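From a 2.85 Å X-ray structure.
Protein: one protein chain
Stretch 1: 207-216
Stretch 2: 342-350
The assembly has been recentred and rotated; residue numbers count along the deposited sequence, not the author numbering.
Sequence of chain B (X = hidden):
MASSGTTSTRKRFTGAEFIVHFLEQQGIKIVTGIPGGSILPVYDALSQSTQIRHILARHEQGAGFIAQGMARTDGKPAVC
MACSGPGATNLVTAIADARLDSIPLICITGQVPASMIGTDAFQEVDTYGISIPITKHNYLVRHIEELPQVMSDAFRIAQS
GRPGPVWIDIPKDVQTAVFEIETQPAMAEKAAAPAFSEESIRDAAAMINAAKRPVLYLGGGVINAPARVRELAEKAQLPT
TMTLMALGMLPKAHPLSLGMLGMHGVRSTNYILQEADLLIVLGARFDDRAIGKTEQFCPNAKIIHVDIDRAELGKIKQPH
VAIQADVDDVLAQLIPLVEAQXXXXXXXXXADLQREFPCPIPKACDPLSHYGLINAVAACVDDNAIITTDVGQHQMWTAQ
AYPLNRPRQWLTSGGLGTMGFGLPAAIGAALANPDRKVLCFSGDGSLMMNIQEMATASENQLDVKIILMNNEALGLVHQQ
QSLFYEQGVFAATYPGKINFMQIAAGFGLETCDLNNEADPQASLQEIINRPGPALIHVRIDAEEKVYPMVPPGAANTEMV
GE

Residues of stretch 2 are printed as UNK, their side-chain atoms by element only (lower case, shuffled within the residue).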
# COMPACT_ATOMS: atom_id res chain seq x y z
N MET B 207 19.74 12.46 20.47
CA MET B 207 20.54 11.88 19.40
C MET B 207 20.53 12.77 18.15
O MET B 207 21.56 12.96 17.50
CB MET B 207 20.00 10.49 19.10
CG MET B 207 20.36 9.50 20.18
SD MET B 207 20.01 7.81 19.70
CE MET B 207 21.36 7.54 18.57
N ILE B 208 19.38 13.39 17.84
CA ILE B 208 19.28 14.27 16.68
C ILE B 208 20.08 15.54 16.92
O ILE B 208 20.79 16.04 16.03
CB ILE B 208 17.81 14.59 16.37
CG1 ILE B 208 17.10 13.40 15.73
CG2 ILE B 208 17.69 15.83 15.48
CD1 ILE B 208 15.60 13.47 15.84
N ASN B 209 20.02 16.06 18.14
CA ASN B 209 20.73 17.29 18.40
C ASN B 209 22.24 17.08 18.40
O ASN B 209 22.99 17.98 18.00
CB ASN B 209 20.25 17.86 19.74
CG ASN B 209 18.85 18.46 19.65
OD1 ASN B 209 18.31 18.66 18.55
ND2 ASN B 209 18.23 18.70 20.79
N ALA B 210 22.70 15.88 18.73
CA ALA B 210 24.12 15.61 18.84
C ALA B 210 24.71 14.97 17.59
O ALA B 210 25.91 14.69 17.58
CB ALA B 210 24.39 14.71 20.05
N ALA B 211 23.93 14.76 16.54
CA ALA B 211 24.39 14.02 15.38
C ALA B 211 25.15 14.92 14.42
O ALA B 211 24.74 16.06 14.18
CB ALA B 211 23.21 13.36 14.68
N LYS B 212 26.29 14.43 13.90
CA LYS B 212 27.05 15.24 12.94
C LYS B 212 26.39 15.23 11.56
O LYS B 212 26.33 16.27 10.90
CB LYS B 212 28.49 14.72 12.78
CG LYS B 212 29.26 14.29 14.05
CD LYS B 212 30.67 13.62 13.75
CE LYS B 212 30.66 12.04 13.71
NZ LYS B 212 32.02 11.35 13.63
N ARG B 213 25.82 14.10 11.13
CA ARG B 213 25.35 13.93 9.75
C ARG B 213 24.04 13.15 9.71
O ARG B 213 23.98 12.01 9.23
CB ARG B 213 26.42 13.24 8.89
CG ARG B 213 27.79 13.88 8.93
CD ARG B 213 28.72 13.31 7.86
NE ARG B 213 29.07 11.91 8.12
CZ ARG B 213 30.03 11.51 8.94
NH1 ARG B 213 30.76 12.40 9.60
NH2 ARG B 213 30.25 10.20 9.12
N PRO B 214 22.95 13.74 10.18
CA PRO B 214 21.68 13.02 10.17
C PRO B 214 20.97 13.14 8.83
O PRO B 214 21.13 14.11 8.08
CB PRO B 214 20.87 13.73 11.26
CG PRO B 214 21.33 15.16 11.14
CD PRO B 214 22.80 15.10 10.72
N VAL B 215 20.18 12.11 8.53
CA VAL B 215 19.28 12.13 7.40
C VAL B 215 17.92 11.68 7.90
O VAL B 215 17.82 10.87 8.83
CB VAL B 215 19.72 11.26 6.20
CG1 VAL B 215 21.20 11.41 5.92
CG2 VAL B 215 19.28 9.84 6.39
N LEU B 216 16.88 12.28 7.33
CA LEU B 216 15.51 11.95 7.65
C LEU B 216 14.98 11.07 6.53
O LEU B 216 15.08 11.43 5.35
CB LEU B 216 14.69 13.24 7.85
CG LEU B 216 13.18 13.25 7.98
CD1 LEU B 216 12.80 12.60 9.28
CD2 LEU B 216 12.70 14.68 8.00
N UNK B 342 22.19 24.95 11.86
CA UNK B 342 22.38 25.19 10.43
C UNK B 342 22.93 23.97 9.68
O UNK B 342 22.78 23.87 8.46
c UNK B 342 23.41 26.32 10.41
c UNK B 342 23.19 27.05 11.70
c UNK B 342 22.79 26.00 12.70
N UNK B 343 23.60 23.08 10.41
CA UNK B 343 24.29 21.91 9.85
C UNK B 343 25.07 22.28 8.59
O UNK B 343 24.96 21.61 7.56
n UNK B 343 21.20 19.14 12.23
n UNK B 343 22.23 17.62 13.60
c UNK B 343 22.24 20.52 10.46
c UNK B 343 21.16 18.31 13.27
c UNK B 343 23.46 20.65 9.58
n UNK B 343 20.04 18.17 13.98
c UNK B 343 22.39 19.35 11.41
N UNK B 344 25.85 23.37 8.67
CA UNK B 344 26.45 23.94 7.47
C UNK B 344 27.41 22.97 6.78
O UNK B 344 27.28 22.70 5.58
c UNK B 344 27.16 25.24 7.82
N UNK B 345 28.35 22.40 7.55
CA UNK B 345 29.37 21.53 6.96
C UNK B 345 28.75 20.27 6.37
O UNK B 345 29.20 19.78 5.32
c UNK B 345 31.75 21.94 7.66
c UNK B 345 30.46 21.21 7.98
o UNK B 345 34.01 21.34 8.05
o UNK B 345 32.71 21.55 9.79
c UNK B 345 32.90 21.57 8.56
N UNK B 346 27.75 19.72 7.04
CA UNK B 346 27.10 18.53 6.50
C UNK B 346 26.42 18.87 5.18
O UNK B 346 26.55 18.12 4.21
c UNK B 346 25.12 13.19 5.19
c UNK B 346 26.15 17.97 7.56
n UNK B 346 23.24 15.65 7.18
c UNK B 346 26.48 15.10 5.81
c UNK B 346 24.02 13.69 5.83
c UNK B 346 23.83 16.81 7.61
c UNK B 346 24.16 14.92 6.47
c UNK B 346 25.37 15.64 6.48
c UNK B 346 25.14 16.86 7.22
c UNK B 346 26.34 13.89 5.18
N UNK B 347 25.84 20.06 5.08
CA UNK B 347 25.25 20.45 3.81
C UNK B 347 26.31 20.63 2.74
O UNK B 347 26.08 20.23 1.59
c UNK B 347 21.29 21.59 5.81
n UNK B 347 21.02 20.65 4.92
n UNK B 347 22.49 22.07 5.57
c UNK B 347 22.10 20.53 4.07
c UNK B 347 24.40 21.71 3.95
c UNK B 347 23.02 21.43 4.47
N UNK B 348 27.47 21.22 3.07
CA UNK B 348 28.52 21.30 2.05
C UNK B 348 28.89 19.91 1.57
O UNK B 348 29.23 19.73 0.39
n UNK B 348 31.07 24.21 5.22
c UNK B 348 29.79 22.00 2.53
o UNK B 348 32.08 23.15 3.51
c UNK B 348 29.67 23.02 3.61
c UNK B 348 31.05 23.47 4.11
N UNK B 349 28.85 18.93 2.47
CA UNK B 349 29.17 17.57 2.05
C UNK B 349 28.09 17.00 1.16
O UNK B 349 28.39 16.35 0.15
c UNK B 349 29.56 15.20 3.13
c UNK B 349 29.40 16.71 3.29
c UNK B 349 29.99 14.61 4.49
c UNK B 349 30.58 14.85 2.03
N UNK B 350 26.83 17.28 1.49
CA UNK B 350 25.74 16.82 0.63
C UNK B 350 25.90 17.39 -0.77
O UNK B 350 25.94 16.65 -1.76
c UNK B 350 23.21 16.72 0.33
c UNK B 350 24.21 16.70 2.65
c UNK B 350 24.37 17.21 1.23

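Position 342 carries three side-chain carbons, and the chain closes back onto the backbone N to form a ring. That closure identifies Pro-342, which lies out of reach of stretch 1.

At position 343 three carbons lead to a nitrogen and then to a carbon bearing two more nitrogens: an unbranched arm ending in a planar, Y-shaped group of three nitrogens. CA-to-CB points toward stretch 1, and one terminal nitrogen comes within 3.0 Å of the Ile-208 O. Only a guanidinium fits, so this is Arg-343. Its NH2 donates to Ile-208 O at 3.0 Å (N-H...O angle 155°), and its NH1 donates to the same Ile-208 O at 3.2 Å (144°), so one carbonyl receives both terminal nitrogens near the guanidinium plane. Ala-211 O is also 3.0 Å from Arg-343 NH1, but the angle is too poor for a hydrogen bond. Over one face of the guanidinium sits Pro-214, with its CG 3.6 Å from Arg-343 NH1. The residue occupies the N-cap position, right before the helix.

Position 344 has a single carbon, CB, and no contact with stretch 1; it is Ala-344.

Position 345 shows three carbons in a row, the third carrying two oxygens. A carboxylate at this chain length is Glu-345, and it too makes no contact here.

Position 346 has one carbon followed by fused five- and six-membered rings holding eight carbons and one nitrogen; CA-to-CB points toward stretch 1, and the ring nitrogen lies 2.8 Å from Pro-214 O. This is an indole, Trp-346. Its NE1 donates to that Pro-214 O with an N-H...O angle of 147°, the acceptor lying near the ring plane. Arg-213 CB stands 3.5 Å from the centroid of the Trp-346 six-membered ring, only 9° off the normal, which places a CH-pi contact over the face. At the ring edge, Val-215 CG1 is 3.6 Å from Trp-346 CZ2.

Position 347 presents one carbon and a five-membered ring of three carbons and two nitrogens, an imidazole: His-347. It does not touch stretch 1; its ND1 makes a weak hydrogen bond to Pro-342 O at 3.4 Å.

Position 348 has three carbons, the third bearing one oxygen and one nitrogen. The terminal amide gives Gln-348, which is out of reach.

Position 349 has four carbons, forked at the second, and one fork carbon approaches Arg-213 CD at 3.8 Å. This is Leu-349, and that atom is CD2.

Position 350 has one carbon carrying two more, a fork directly at CB: Val-350, beyond contact range.

The contact, burying 376 Å² in all, therefore depends chiefly on Arg-343 and Trp-346, whose side chains supply every hydrogen bond across it. Both donate to backbone carbonyls, Arg-343 to that of Ile-208 in the helix and Trp-346 to that of Pro-214. Arg-213, Pro-214 and Val-215 pack around the indole, so the same ring that supplies a polar anchor at its edge offers an apolar surface on its face.

Stretch 2 (342-350) PRAEWHQLV
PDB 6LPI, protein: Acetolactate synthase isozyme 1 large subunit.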